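PDB 4DG8: PA1221 from Pseudomonas aeruginosa, which binds adenosine monophosphate as a member of the ANL superfamily of AMP-binding enzymes, and probably carries a phosphopantetheine attachment domain in the same chain. Local coordinates for residues A181-C193 against Y309-H321. Sequence-based numbering, arbitrary orientation.
Sequences AIACTHAGITRLC and YGPTENTTFTCCH. With AMP (adenosine monophosphate), chain B.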
ATOM      1  N   ALA A 181     -11.029   3.941  -7.029  1.00 30.27           N
ATOM      2  CA  ALA A 181     -10.352   2.679  -7.312  1.00 30.27           C
ATOM      3  C   ALA A 181      -9.157   2.869  -8.238  1.00 21.36           C
ATOM      4  O   ALA A 181      -9.322   3.269  -9.383  1.00 23.82           O
ATOM      5  CB  ALA A 181     -11.324   1.701  -7.914  1.00 25.58           C
ATOM      6  N   ILE A 182      -7.961   2.564  -7.734  1.00 25.03           N
ATOM      7  CA  ILE A 182      -6.742   2.664  -8.533  1.00 28.54           C
ATOM      8  C   ILE A 182      -6.386   1.330  -9.173  1.00 24.49           C
ATOM      9  O   ILE A 182      -6.113   0.364  -8.475  1.00 26.21           O
ATOM     10  CB  ILE A 182      -5.559   3.181  -7.682  1.00 17.92           C
ATOM     11  CG1 ILE A 182      -5.837   4.614  -7.217  1.00 14.88           C
ATOM     12  CG2 ILE A 182      -4.230   3.079  -8.455  1.00 20.17           C
ATOM     13  CD1 ILE A 182      -4.916   5.098  -6.064  1.00 16.48           C
ATOM     14  N   ALA A 183      -6.411   1.262 -10.502  1.00 25.73           N
ATOM     15  CA  ALA A 183      -6.091  -0.011 -11.161  1.00 24.79           C
ATOM     16  C   ALA A 183      -4.633  -0.035 -11.544  1.00 23.48           C
ATOM     17  O   ALA A 183      -4.172   0.767 -12.356  1.00 23.00           O
ATOM     18  CB  ALA A 183      -6.987  -0.280 -12.374  1.00 17.49           C
ATOM     19  N   CYS A 184      -3.910  -0.956 -10.925  1.00 15.54           N
ATOM     20  CA  CYS A 184      -2.487  -1.115 -11.139  1.00 18.46           C
ATOM     21  C   CYS A 184      -2.234  -2.313 -12.054  1.00 23.72           C
ATOM     22  O   CYS A 184      -2.990  -3.261 -12.089  1.00 21.62           O
ATOM     23  CB  CYS A 184      -1.740  -1.256  -9.817  1.00 17.25           C
ATOM     24  SG  CYS A 184      -1.724   0.341  -8.890  1.00 23.46           S
ATOM     25  N   THR A 185      -1.135  -2.244 -12.779  1.00 18.94           N
ATOM     26  CA  THR A 185      -0.914  -3.021 -13.978  1.00 21.39           C
ATOM     27  C   THR A 185       0.125  -4.104 -13.629  1.00 23.29           C
ATOM     28  O   THR A 185       0.839  -3.965 -12.644  1.00 17.08           O
ATOM     29  CB  THR A 185      -0.396  -2.016 -15.011  1.00 22.16           C
ATOM     30  OG1 THR A 185      -1.092  -2.135 -16.252  1.00 46.48           O
ATOM     31  CG2 THR A 185       1.088  -2.094 -15.160  1.00 13.85           C
ATOM     32  N   HIS A 186       0.140  -5.218 -14.355  1.00 24.01           N
ATOM     33  CA  HIS A 186       1.237  -6.190 -14.252  1.00 17.84           C
ATOM     34  C   HIS A 186       2.643  -5.532 -14.340  1.00 26.45           C
ATOM     35  O   HIS A 186       3.548  -5.833 -13.536  1.00 20.00           O
ATOM     36  CB  HIS A 186       1.098  -7.283 -15.331  1.00 25.16           C
ATOM     37  CG  HIS A 186       0.129  -8.378 -14.981  1.00 26.30           C
ATOM     38  ND1 HIS A 186       0.536  -9.676 -14.737  1.00 21.47           N
ATOM     39  CD2 HIS A 186      -1.225  -8.379 -14.873  1.00 22.21           C
ATOM     40  CE1 HIS A 186      -0.526 -10.425 -14.468  1.00 20.90           C
ATOM     41  NE2 HIS A 186      -1.605  -9.659 -14.529  1.00 19.20           N
ATOM     42  N   ALA A 187       2.817  -4.640 -15.315  1.00 22.96           N
ATOM     43  CA  ALA A 187       4.064  -3.890 -15.468  1.00 27.57           C
ATOM     44  C   ALA A 187       4.457  -3.082 -14.241  1.00 26.41           C
ATOM     45  O   ALA A 187       5.638  -2.978 -13.934  1.00 24.59           O
ATOM     46  CB  ALA A 187       4.005  -2.973 -16.688  1.00 20.42           C
ATOM     47  N   GLY A 188       3.489  -2.480 -13.557  1.00 22.28           N
ATOM     48  CA  GLY A 188       3.800  -1.674 -12.385  1.00 20.76           C
ATOM     49  C   GLY A 188       4.454  -2.550 -11.328  1.00 20.62           C
ATOM     50  O   GLY A 188       5.424  -2.154 -10.642  1.00 17.82           O
ATOM     51  N   ILE A 189       3.943  -3.775 -11.226  1.00 21.03           N
ATOM     52  CA  ILE A 189       4.486  -4.753 -10.284  1.00 20.30           C
ATOM     53  C   ILE A 189       5.863  -5.287 -10.665  1.00 26.51           C
ATOM     54  O   ILE A 189       6.768  -5.331  -9.808  1.00 21.05           O
ATOM     55  CB  ILE A 189       3.540  -5.963 -10.113  1.00 22.13           C
ATOM     56  CG1 ILE A 189       2.185  -5.498  -9.574  1.00 15.75           C
ATOM     57  CG2 ILE A 189       4.166  -6.964  -9.160  1.00 16.42           C
ATOM     58  CD1 ILE A 189       1.164  -6.620  -9.436  1.00 16.70           C
ATOM     59  N   THR A 190       6.027  -5.721 -11.923  1.00 17.48           N
ATOM     60  CA  THR A 190       7.313  -6.301 -12.325  1.00 19.75           C
ATOM     61  C   THR A 190       8.398  -5.215 -12.402  1.00 20.27           C
ATOM     62  O   THR A 190       9.554  -5.480 -12.088  1.00 21.87           O
ATOM     63  CB  THR A 190       7.252  -7.132 -13.648  1.00 20.60           C
ATOM     64  OG1 THR A 190       6.826  -6.296 -14.724  1.00 23.08           O
ATOM     65  CG2 THR A 190       6.280  -8.326 -13.511  1.00 18.26           C
ATOM     66  N   ARG A 191       8.023  -3.988 -12.772  1.00 19.33           N
ATOM     67  CA  ARG A 191       8.985  -2.881 -12.762  1.00 21.47           C
ATOM     68  C   ARG A 191       9.381  -2.578 -11.320  1.00 22.98           C
ATOM     69  O   ARG A 191      10.554  -2.317 -11.044  1.00 28.51           O
ATOM     70  CB  ARG A 191       8.477  -1.625 -13.496  1.00 22.32           C
ATOM     71  CG  ARG A 191       7.578  -0.659 -12.660  1.00 21.62           C
ATOM     72  CD  ARG A 191       8.463   0.227 -11.770  1.00 15.12           C
ATOM     73  NE  ARG A 191       7.869   1.504 -11.365  1.00 20.68           N
ATOM     74  CZ  ARG A 191       6.956   1.642 -10.402  1.00 24.68           C
ATOM     75  NH1 ARG A 191       6.475   0.577  -9.760  1.00 18.91           N
ATOM     76  NH2 ARG A 191       6.497   2.846 -10.093  1.00 23.03           N
ATOM     77  N   LEU A 192       8.415  -2.644 -10.404  1.00 22.64           N
ATOM     78  CA  LEU A 192       8.730  -2.435  -8.995  1.00 19.28           C
ATOM     79  C   LEU A 192       9.754  -3.455  -8.482  1.00 24.45           C
ATOM     80  O   LEU A 192      10.692  -3.099  -7.747  1.00 18.95           O
ATOM     81  CB  LEU A 192       7.450  -2.511  -8.120  1.00 17.23           C
ATOM     82  CG  LEU A 192       7.688  -2.463  -6.592  1.00 17.61           C
ATOM     83  CD1 LEU A 192       8.276  -1.105  -6.189  1.00 19.84           C
ATOM     84  CD2 LEU A 192       6.424  -2.778  -5.792  1.00 19.64           C
ATOM     85  N   CYS A 193       9.547  -4.728  -8.828  1.00 20.94           N
ATOM     86  CA  CYS A 193      10.298  -5.806  -8.167  1.00 25.60           C
ATOM     87  C   CYS A 193      11.610  -6.278  -8.801  1.00 27.77           C
ATOM     88  O   CYS A 193      12.397  -6.956  -8.141  1.00 28.80           O
ATOM     89  CB  CYS A 193       9.383  -7.019  -7.942  1.00 21.54           C
ATOM     90  SG  CYS A 193       7.872  -6.637  -7.018  1.00 23.03           S
ATOM     91  N   TYR A 309       9.427   6.154  -1.149  1.00 20.24           N
ATOM     92  CA  TYR A 309       8.389   7.174  -1.267  1.00 25.27           C
ATOM     93  C   TYR A 309       7.593   6.892  -2.529  1.00 18.86           C
ATOM     94  O   TYR A 309       8.173   6.560  -3.562  1.00 18.79           O
ATOM     95  CB  TYR A 309       8.991   8.582  -1.389  1.00 17.61           C
ATOM     96  CG  TYR A 309       8.081   9.483  -2.206  1.00 26.72           C
ATOM     97  CD1 TYR A 309       7.009  10.130  -1.611  1.00 23.40           C
ATOM     98  CD2 TYR A 309       8.261   9.640  -3.586  1.00 25.49           C
ATOM     99  CE1 TYR A 309       6.160  10.931  -2.340  1.00 26.02           C
ATOM    100  CE2 TYR A 309       7.408  10.438  -4.331  1.00 22.99           C
ATOM    101  CZ  TYR A 309       6.350  11.082  -3.693  1.00 27.68           C
ATOM    102  OH  TYR A 309       5.465  11.878  -4.395  1.00 26.11           O
ATOM    103  N   GLY A 310       6.272   6.995  -2.451  1.00 20.50           N
ATOM    104  CA  GLY A 310       5.482   7.045  -3.668  1.00 22.53           C
ATOM    105  C   GLY A 310       3.998   6.942  -3.398  1.00 25.44           C
ATOM    106  O   GLY A 310       3.591   6.416  -2.353  1.00 21.20           O
ATOM    107  N   PRO A 311       3.172   7.417  -4.345  1.00 24.22           N
ATOM    108  CA  PRO A 311       1.741   7.180  -4.135  1.00 23.36           C
ATOM    109  C   PRO A 311       1.266   5.905  -4.827  1.00 22.25           C
ATOM    110  O   PRO A 311       1.979   5.328  -5.649  1.00 24.74           O
ATOM    111  CB  PRO A 311       1.099   8.422  -4.766  1.00 20.44           C
ATOM    112  CG  PRO A 311       2.050   8.775  -5.906  1.00 23.57           C
ATOM    113  CD  PRO A 311       3.436   8.335  -5.469  1.00 27.92           C
ATOM    114  N   THR A 312       0.027   5.521  -4.561  1.00 23.43           N
ATOM    115  CA  THR A 312      -0.525   4.269  -5.083  1.00 25.00           C
ATOM    116  C   THR A 312      -0.715   4.320  -6.610  1.00 20.67           C
ATOM    117  O   THR A 312      -0.553   3.310  -7.303  1.00 22.55           O
ATOM    118  CB  THR A 312      -1.856   3.935  -4.353  1.00 28.63           C
ATOM    119  OG1 THR A 312      -1.610   3.819  -2.941  1.00 25.47           O
ATOM    120  CG2 THR A 312      -2.495   2.640  -4.885  1.00 14.90           C
ATOM    121  N   GLU A 313      -1.051   5.505  -7.124  1.00 18.40           N
ATOM    122  CA  GLU A 313      -1.204   5.751  -8.560  1.00 18.18           C
ATOM    123  C   GLU A 313       0.065   5.449  -9.378  1.00 22.03           C
ATOM    124  O   GLU A 313       0.019   5.344 -10.619  1.00 21.58           O
ATOM    125  CB  GLU A 313      -1.608   7.220  -8.796  1.00 22.27           C
ATOM    126  CG  GLU A 313      -3.017   7.600  -8.334  1.00 21.95           C
ATOM    127  CD  GLU A 313      -3.114   7.881  -6.824  1.00 31.44           C
ATOM    128  OE1 GLU A 313      -2.149   7.584  -6.064  1.00 27.45           O
ATOM    129  OE2 GLU A 313      -4.168   8.417  -6.410  1.00 21.38           O
ATOM    130  N   ASN A 314       1.209   5.462  -8.705  1.00 20.60           N
ATOM    131  CA  ASN A 314       2.494   5.045  -9.285  1.00 20.67           C
ATOM    132  C   ASN A 314       3.002   3.684  -8.796  1.00 24.34           C
ATOM    133  O   ASN A 314       4.209   3.431  -8.785  1.00 18.87           O
ATOM    134  CB  ASN A 314       3.544   6.162  -9.339  1.00 17.91           C
ATOM    135  CG  ASN A 314       4.696   5.862 -10.326  1.00 26.02           C
ATOM    136  OD1 ASN A 314       4.508   5.235 -11.377  1.00 25.67           O
ATOM    137  ND2 ASN A 314       5.899   6.311  -9.972  1.00 19.94           N
ATOM    138  N   THR A 315       2.096   2.895  -8.227  1.00 21.68           N
ATOM    139  CA  THR A 315       2.402   1.513  -7.853  1.00 24.67           C
ATOM    140  C   THR A 315       3.503   1.368  -6.791  1.00 24.92           C
ATOM    141  O   THR A 315       4.653   1.071  -7.135  1.00 21.83           O
ATOM    142  CB  THR A 315       2.716   0.617  -9.090  1.00 18.88           C
ATOM    143  OG1 THR A 315       1.753   0.869 -10.126  1.00 23.23           O
ATOM    144  CG2 THR A 315       2.685  -0.899  -8.704  1.00 12.28           C
ATOM    145  N   THR A 316       3.150   1.570  -5.513  1.00 22.62           N
ATOM    146  CA  THR A 316       4.133   1.391  -4.433  1.00 20.01           C
ATOM    147  C   THR A 316       5.195   2.488  -4.311  1.00 22.69           C
ATOM    148  O   THR A 316       5.074   3.352  -3.435  1.00 23.69           O
ATOM    149  CB  THR A 316       4.733  -0.020  -4.428  1.00 22.67           C
ATOM    150  OG1 THR A 316       3.668  -0.976  -4.517  1.00 19.85           O
ATOM    151  CG2 THR A 316       5.526  -0.263  -3.137  1.00 24.36           C
ATOM    152  N   PHE A 317       6.329   2.326  -4.973  1.00 17.08           N
ATOM    153  CA  PHE A 317       7.395   3.317  -4.886  1.00 22.57           C
ATOM    154  C   PHE A 317       7.545   4.156  -6.148  1.00 26.86           C
ATOM    155  O   PHE A 317       7.346   3.689  -7.265  1.00 26.21           O
ATOM    156  CB  PHE A 317       8.744   2.636  -4.625  1.00 21.19           C
ATOM    157  CG  PHE A 317       8.850   1.978  -3.292  1.00 18.16           C
ATOM    158  CD1 PHE A 317       8.125   2.454  -2.207  1.00 18.80           C
ATOM    159  CD2 PHE A 317       9.717   0.896  -3.106  1.00 18.66           C
ATOM    160  CE1 PHE A 317       8.244   1.849  -0.961  1.00 25.10           C
ATOM    161  CE2 PHE A 317       9.829   0.290  -1.871  1.00 22.13           C
ATOM    162  CZ  PHE A 317       9.083   0.759  -0.800  1.00 24.05           C
ATOM    163  N   THR A 318       7.949   5.399  -5.933  1.00 22.28           N
ATOM    164  CA  THR A 318       8.286   6.334  -6.988  1.00 27.84           C
ATOM    165  C   THR A 318       9.780   6.631  -6.862  1.00 28.16           C
ATOM    166  O   THR A 318      10.528   6.501  -7.823  1.00 27.47           O
ATOM    167  CB  THR A 318       7.414   7.601  -6.931  1.00 29.53           C
ATOM    168  OG1 THR A 318       6.056   7.235  -7.217  1.00 30.99           O
ATOM    169  CG2 THR A 318       7.869   8.604  -7.961  1.00 16.81           C
ATOM    170  N   CYS A 319      10.195   7.097  -5.687  1.00 25.47           N
ATOM    171  CA  CYS A 319      11.618   7.233  -5.387  1.00 23.11           C
ATOM    172  C   CYS A 319      12.033   6.378  -4.190  1.00 26.08           C
ATOM    173  O   CYS A 319      11.249   6.165  -3.268  1.00 23.95           O
ATOM    174  CB  CYS A 319      11.969   8.691  -5.098  1.00 30.60           C
ATOM    175  SG  CYS A 319      11.507   9.849  -6.394  1.00 28.65           S
ATOM    176  N   CYS A 320      13.270   5.889  -4.212  1.00 25.29           N
ATOM    177  CA  CYS A 320      13.873   5.294  -3.024  1.00 25.83           C
ATOM    178  C   CYS A 320      15.249   5.868  -2.794  1.00 31.50           C
ATOM    179  O   CYS A 320      15.902   6.350  -3.728  1.00 34.18           O
ATOM    180  CB  CYS A 320      13.988   3.780  -3.138  1.00 20.52           C
ATOM    181  SG  CYS A 320      12.413   2.954  -3.204  1.00 20.90           S
ATOM    182  N   HIS A 321      15.678   5.816  -1.538  1.00 28.00           N
ATOM    183  CA  HIS A 321      17.008   6.288  -1.159  1.00 30.54           C
ATOM    184  C   HIS A 321      17.647   5.307  -0.173  1.00 31.94           C
ATOM    185  O   HIS A 321      17.078   5.007   0.869  1.00 29.74           O
ATOM    186  CB  HIS A 321      16.921   7.694  -0.545  1.00 25.42           C
ATOM    187  CG  HIS A 321      18.236   8.236  -0.083  1.00 26.88           C
ATOM    188  ND1 HIS A 321      19.271   8.517  -0.950  1.00 26.90           N
ATOM    189  CD2 HIS A 321      18.687   8.544   1.158  1.00 25.75           C
ATOM    190  CE1 HIS A 321      20.306   8.963  -0.262  1.00 26.84           C
ATOM    191  NE2 HIS A 321      19.976   8.991   1.018  1.00 30.61           N
TER
HETATM  192  P   AMP B 701      -0.121   5.738  -0.373  1.00 26.02           P
HETATM  193  O1P AMP B 701      -1.232   5.247   0.530  1.00 21.91           O
HETATM  194  O2P AMP B 701       1.109   4.858  -0.558  1.00 21.46           O
HETATM  195  O3P AMP B 701      -0.759   6.046  -1.715  1.00 18.74           O
HETATM  196  O5' AMP B 701       0.338   7.188   0.087  1.00 23.28           O
HETATM  197  C5' AMP B 701       1.183   7.970  -0.735  1.00 19.44           C
HETATM  198  C4' AMP B 701       1.538   9.276  -0.081  1.00 26.58           C
HETATM  199  O4' AMP B 701       2.163   9.035   1.208  1.00 25.16           O
HETATM  200  C3' AMP B 701       2.544  10.132  -0.829  1.00 27.62           C
HETATM  201  O3' AMP B 701       1.953  10.876  -1.889  1.00 25.55           O
HETATM  202  C2' AMP B 701       3.133  10.996   0.278  1.00 26.56           C
HETATM  203  O2' AMP B 701       2.245  12.059   0.605  1.00 24.71           O
HETATM  204  C1' AMP B 701       3.163  10.010   1.449  1.00 22.01           C
HETATM  205  N9  AMP B 701       4.470   9.323   1.565  1.00 25.49           N
HETATM  206  C8  AMP B 701       4.715   8.058   1.147  1.00 23.02           C
HETATM  207  N7  AMP B 701       6.000   7.695   1.380  1.00 22.04           N
HETATM  208  C5  AMP B 701       6.622   8.737   1.951  1.00 26.91           C
HETATM  209  C6  AMP B 701       7.995   9.021   2.451  1.00 23.79           C
HETATM  210  N6  AMP B 701       8.970   8.097   2.373  1.00 20.51           N
HETATM  211  N1  AMP B 701       8.239  10.239   2.992  1.00 28.59           N
HETATM  212  C2  AMP B 701       7.258  11.163   3.072  1.00 23.97           C
HETATM  213  N3  AMP B 701       5.995  10.971   2.641  1.00 22.74           N
HETATM  214  C4  AMP B 701       5.609   9.804   2.080  1.00 23.44           C
HETATM  215  O   HOH W   1       0.489   0.148 -12.361  1.00 17.68           O
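Arg-191 starts with CG wedged between its backbone N and carbonyl carbon (chi1 84°) and bends again at chi2, which folds the guanidinium out from helix 186-193 onto the loop that holds Asn-314 and Thr-315. There Arg-191 NH1 gives a nearly straight bond (167°) to Thr-315 O, 3.2 Å away, in the carbonyl plane and on a lone pair. Arg-191 NH2 donates at 2.7 Å to Asn-314 O, which lies somewhat off the guanidinium plane. Two successive carbonyls of the loop are thus held by one buried group; its NE bonds to Thr-342 OG1, which limits its rotation, and NH1 adds a weak bond to Gly-188 O. Thr-315 packs on the first helical turn at Gly-188, where the two backbones come nearest: Thr-315 CG2 lies 3.6 Å from Gly-188 C. On its other branch, Thr-315 OG1 bonds to Gly-369 O and receives a bond from a water that also accepts from Thr-185 N, while Cys-184 SG lies 3.7 Å from Thr-315 OG1. One turn beyond Gly-188, Leu-192 reaches the loop with both methyls, CD2 meeting Thr-316 CB at 3.5 Å and CD1 approaching Phe-317 CD2 at 3.9 Å. On the strand side, Ile-182 CD1 packs on the methyl of Thr-312, and the Ile-182 side chain crosses that of Glu-313 at about a right angle, its CD1 against the carboxylate carbon; Glu-313 OE2 is hydrogen-bonded with Tyr-374 OH and OE1 makes a salt bridge with Arg-428. Thr-312 faces two ways, with CG2 on the isoleucine and OG1 bonded to AMP O3P at 2.7 Å. Strand 180-185 therefore backs the Thr-Glu end of Tyr-Gly-Pro-Thr-Glu, and the helix holds residues 314-317 after it; this is a characteristic motif of ANL enzymes, whose Tyr-309 to Thr-312 line the AMP pocket.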